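Local coordinates for glycerol Dehydrogenase (Unidentified, PDB 5XN8) that catalyses the NAD-dependent oxidation of glycerol to dihydroxyacetone as a metal-dependent member of the iron-containing alcohol dehydrogenase family, at the interface of chains A and B. Coordinates in Å, arbitrary orientation; residue numbers count along the deposited sequence, not the author numbering. Chains: chain A/B, Glycerol Dehydrogenase.

Contact 1: the interface of chains A and B. Residues chain A 12-14, 231; chain B 1-3.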
ATOM      1  N   LEU A  12      11.607   4.370  38.814  1.00 25.21           N
ATOM      2  CA  LEU A  12      11.233   2.987  39.134  1.00 24.95           C
ATOM      3  C   LEU A  12       9.732   2.817  38.986  1.00 24.13           C
ATOM      4  O   LEU A  12       8.966   3.712  39.353  1.00 23.56           O
ATOM      5  CB  LEU A  12      11.611   2.649  40.583  1.00 26.02           C
ATOM      6  CG  LEU A  12      13.081   2.404  40.913  1.00 26.36           C
ATOM      7  CD1 LEU A  12      13.881   3.693  40.894  1.00 26.27           C
ATOM      8  CD2 LEU A  12      13.174   1.719  42.273  1.00 26.67           C
ATOM      9  N   GLN A  13       9.310   1.662  38.485  1.00 23.46           N
ATOM     10  CA  GLN A  13       7.885   1.401  38.281  1.00 23.15           C
ATOM     11  C   GLN A  13       7.529  -0.080  38.276  1.00 23.03           C
ATOM     12  O   GLN A  13       8.116  -0.848  37.545  1.00 22.87           O
ATOM     13  CB  GLN A  13       7.420   2.032  36.973  1.00 22.65           C
ATOM     14  CG  GLN A  13       5.934   1.855  36.709  1.00 22.52           C
ATOM     15  CD  GLN A  13       5.568   2.274  35.311  1.00 22.43           C
ATOM     16  OE1 GLN A  13       5.877   3.391  34.895  1.00 22.80           O
ATOM     17  NE2 GLN A  13       4.944   1.366  34.552  1.00 21.78           N
ATOM     18  N   GLY A  14       6.523  -0.446  39.064  1.00 23.46           N
ATOM     19  CA  GLY A  14       6.008  -1.817  39.090  1.00 23.93           C
ATOM     20  C   GLY A  14       5.180  -2.098  40.329  1.00 24.61           C
ATOM     21  O   GLY A  14       4.999  -1.216  41.173  1.00 24.32           O
ATOM     22  N   GLU A 231       0.458  -0.242  33.082  1.00 28.49           N
ATOM     23  CA  GLU A 231       1.889   0.015  33.279  1.00 29.55           C
ATOM     24  C   GLU A 231       2.417   0.939  32.182  1.00 27.10           C
ATOM     25  O   GLU A 231       3.170   1.858  32.477  1.00 26.66           O
ATOM     26  CB  GLU A 231       2.696  -1.300  33.282  1.00 31.29           C
ATOM     27  CG  GLU A 231       2.408  -2.243  34.451  1.00 32.91           C
ATOM     28  CD  GLU A 231       3.187  -1.943  35.731  1.00 35.10           C
ATOM     29  OE1 GLU A 231       4.269  -1.333  35.668  1.00 38.51           O
ATOM     30  OE2 GLU A 231       2.722  -2.356  36.817  1.00 34.16           O
TER
ATOM     31  N   MET B   1      10.430  -7.538  39.524  1.00 52.53           N
ATOM     32  CA  MET B   1       9.516  -7.088  38.436  1.00 52.29           C
ATOM     33  C   MET B   1       9.323  -5.564  38.389  1.00 47.54           C
ATOM     34  O   MET B   1       8.292  -5.098  37.899  1.00 49.15           O
ATOM     35  CB  MET B   1       8.139  -7.801  38.560  1.00 56.86           C
ATOM     36  CG  MET B   1       7.247  -7.721  37.308  1.00 60.23           C
ATOM     37  SD  MET B   1       5.519  -7.206  37.597  1.00 60.69           S
ATOM     38  CE  MET B   1       5.142  -6.305  36.086  1.00 60.32           C
ATOM     39  N   LEU B   2      10.306  -4.787  38.855  1.00 41.31           N
ATOM     40  CA  LEU B   2      10.321  -3.339  38.631  1.00 36.76           C
ATOM     41  C   LEU B   2      10.909  -3.036  37.253  1.00 33.32           C
ATOM     42  O   LEU B   2      11.830  -3.724  36.795  1.00 31.08           O
ATOM     43  CB  LEU B   2      11.160  -2.620  39.685  1.00 37.38           C
ATOM     44  CG  LEU B   2      10.773  -2.791  41.147  1.00 37.91           C
ATOM     45  CD1 LEU B   2      11.839  -2.177  42.042  1.00 38.39           C
ATOM     46  CD2 LEU B   2       9.415  -2.164  41.389  1.00 38.46           C
ATOM     47  N   LYS B   3      10.368  -2.004  36.597  1.00 29.49           N
ATOM     48  CA  LYS B   3      10.997  -1.426  35.416  1.00 27.42           C
ATOM     49  C   LYS B   3      11.864  -0.277  35.907  1.00 27.07           C
ATOM     50  O   LYS B   3      11.435   0.504  36.763  1.00 27.16           O
ATOM     51  CB  LYS B   3       9.954  -0.941  34.416  1.00 26.25           C
ATOM     52  CG  LYS B   3       9.173  -2.078  33.769  1.00 25.95           C
ATOM     53  CD  LYS B   3       7.979  -1.596  32.955  1.00 25.51           C
ATOM     54  CE  LYS B   3       6.952  -0.861  33.816  1.00 26.00           C
ATOM     55  NZ  LYS B   3       6.682  -1.494  35.143  1.00 26.16           N
TER
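B:Lys3 swings its CG beside its own backbone N (chi1 -68°) and then bends at chi3 and chi4, which curls the ammonium NZ round to the backbone O of A:Gln13 and the carboxylate of A:Glu231. A:Gln13 instead holds its CG anti to the backbone N (chi1 -178°), and the extended chain carries the amide out to helix 228-247. Their backbones form an antiparallel beta bridge between strand 10-14 of one subunit and strand 3-6 of the other, at a two-fold interface of this iron-containing alcohol dehydrogenase. A:Gln13 N donates to B:Lys3 O at 3.0 Å, and B:Lys3 N returns a nearly straight bond to A:Gln13 O at 2.7 Å. The same A:Gln13 O takes a second bond from B:Lys3 NZ (2.9 Å), which sits well above the carbonyl plane, on the face opposite to the backbone donor. NZ also forms a salt bridge and hydrogen bond with the carboxylate oxygen OE1 of A:Glu231 at 2.5 Å, on its anti side and out of the carboxylate plane. From the other face of that carboxylate, A:Gln13 NE2 gives A:Glu231 OE1 a straight bond of 3.0 Å; it also reaches the backbone O of A:Glu231 at 2.8 Å. The two bonds fix the rotation of the amide, and the one to OE1 probably helps to place that oxygen for the lysine. Beside the bridge, A:Leu12 CD2 touches B:Leu2 CD1 at 4.1 Å.

Contact 2: the interface of chains A and B. Residues chain A 232, 235; chain B 183, 197.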
ATOM      1  N   ARG A 232       2.003   0.693  30.932  1.00 25.77           N
ATOM      2  CA  ARG A 232       2.416   1.523  29.788  1.00 24.69           C
ATOM      3  C   ARG A 232       1.871   2.947  29.902  1.00 23.71           C
ATOM      4  O   ARG A 232       2.571   3.909  29.578  1.00 23.41           O
ATOM      5  CB  ARG A 232       1.954   0.930  28.448  1.00 24.57           C
ATOM      6  CG  ARG A 232       2.439  -0.468  28.104  1.00 24.92           C
ATOM      7  CD  ARG A 232       3.931  -0.545  27.842  1.00 24.23           C
ATOM      8  NE  ARG A 232       4.363  -1.939  27.649  1.00 24.22           N
ATOM      9  CZ  ARG A 232       4.235  -2.650  26.519  1.00 23.30           C
ATOM     10  NH1 ARG A 232       3.674  -2.127  25.422  1.00 22.81           N
ATOM     11  NH2 ARG A 232       4.671  -3.902  26.482  1.00 22.23           N
ATOM     12  N   GLU A 235       3.596   4.972  32.673  1.00 27.84           N
ATOM     13  CA  GLU A 235       4.890   5.440  32.165  1.00 27.93           C
ATOM     14  C   GLU A 235       4.703   6.607  31.197  1.00 27.86           C
ATOM     15  O   GLU A 235       5.447   7.589  31.258  1.00 26.96           O
ATOM     16  CB  GLU A 235       5.638   4.309  31.464  1.00 27.81           C
ATOM     17  CG  GLU A 235       7.093   4.647  31.145  1.00 27.75           C
ATOM     18  CD  GLU A 235       7.744   3.707  30.153  1.00 27.68           C
ATOM     19  OE1 GLU A 235       7.275   2.561  30.023  1.00 26.59           O
ATOM     20  OE2 GLU A 235       8.739   4.122  29.498  1.00 28.34           O
TER
ATOM     21  N   TYR B 183      14.817  -7.311  25.948  1.00 24.66           N
ATOM     22  CA  TYR B 183      13.378  -7.071  26.108  1.00 24.95           C
ATOM     23  C   TYR B 183      12.580  -8.353  25.863  1.00 25.58           C
ATOM     24  O   TYR B 183      11.732  -8.723  26.684  1.00 26.15           O
ATOM     25  CB  TYR B 183      12.922  -5.958  25.164  1.00 24.50           C
ATOM     26  CG  TYR B 183      11.472  -5.550  25.285  1.00 24.73           C
ATOM     27  CD1 TYR B 183      11.009  -4.856  26.407  1.00 25.03           C
ATOM     28  CD2 TYR B 183      10.560  -5.837  24.267  1.00 25.11           C
ATOM     29  CE1 TYR B 183       9.674  -4.477  26.520  1.00 25.05           C
ATOM     30  CE2 TYR B 183       9.226  -5.462  24.364  1.00 24.86           C
ATOM     31  CZ  TYR B 183       8.788  -4.777  25.489  1.00 25.23           C
ATOM     32  OH  TYR B 183       7.472  -4.401  25.574  1.00 23.80           O
ATOM     33  N   GLU B 197       9.601   1.127  28.244  1.00 29.45           N
ATOM     34  CA  GLU B 197       9.398   1.367  26.814  1.00 29.74           C
ATOM     35  C   GLU B 197      10.253   2.539  26.345  1.00 29.47           C
ATOM     36  O   GLU B 197      10.745   2.525  25.216  1.00 29.33           O
ATOM     37  CB  GLU B 197       7.927   1.640  26.497  1.00 31.56           C
ATOM     38  CG  GLU B 197       6.982   0.481  26.787  1.00 31.92           C
ATOM     39  CD  GLU B 197       7.396  -0.818  26.110  1.00 31.26           C
ATOM     40  OE1 GLU B 197       7.757  -0.782  24.929  1.00 29.50           O
ATOM     41  OE2 GLU B 197       7.353  -1.882  26.762  1.00 35.28           O
TER
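The guanidinium of A:Arg232 turns one face to the carboxylate of B:Glu197, the planes 37° apart, and OE2 sits over that face towards its rim. This helix-to-helix contact, in the iron-containing alcohol dehydrogenase family, sets the side of helix 228-247 against the N-terminal end of helix 197-223 in the other subunit. A:Arg232 NE and B:Glu197 OE2 are 3.1 Å apart and form a salt bridge, but the NE hydrogen points elsewhere and the attraction is one of charge across a face, without a hydrogen bond. The aliphatic parts pack as well, with A:Arg232 CD at 3.4 Å from B:Glu197 CG. B:Glu197 bends at chi2 (-54°), turning its carboxylate towards the arginine and B:Tyr183.

B:Tyr183, on helix 162-185, approaches A:Arg232 from the opposite direction, its ring plane 53° from the guanidinium. Its phenol OH lies 3.0 Å from A:Arg232 NH2, where it can accept a hydrogen bond, and donates to the syn lone pair of B:Glu197 OE2 at 2.8 Å. The tyrosine thus joins the base to the acid and helps to hold the carboxylate in position over the guanidinium; the positive charge nearby probably favours the ionised acid.

A:Glu235 crosses B:Glu197 at about a right angle. Rather than meeting the other acid, its extended chain delivers OE1 to the backbone N of B:Glu197, at the first residue of helix 197-223, and accepts a long bond of 3.3 Å through its syn lone pair. The carboxylate is thus placed like an N-terminal cap lent by the neighbouring subunit, though the bond is long, and the helix dipole would be expected to steady its charge. The like-charged oxygens A:Glu235 OE1 and B:Glu197 OE2 stay 5.5 Å apart.

Contact 1 and contact 2 lie about 9 Å apart, measured between the centres of their C-alpha atoms, and share helix 228-247 of chain A, whose adjacent residues A:Glu231 and A:Arg232 serve one contact each. Through this helix, the N-terminal strand of chain B and two of its helices, 162-185 and 197-223, are gripped side by side. Two-fold symmetry repeats both contacts with the chains exchanged, so each subunit gives and receives the same elements. Such continuity between strand pairing and helix packing suggests a stable pair within the deposited eight-subunit assembly, although the structure alone does not prove that this is the form in solution.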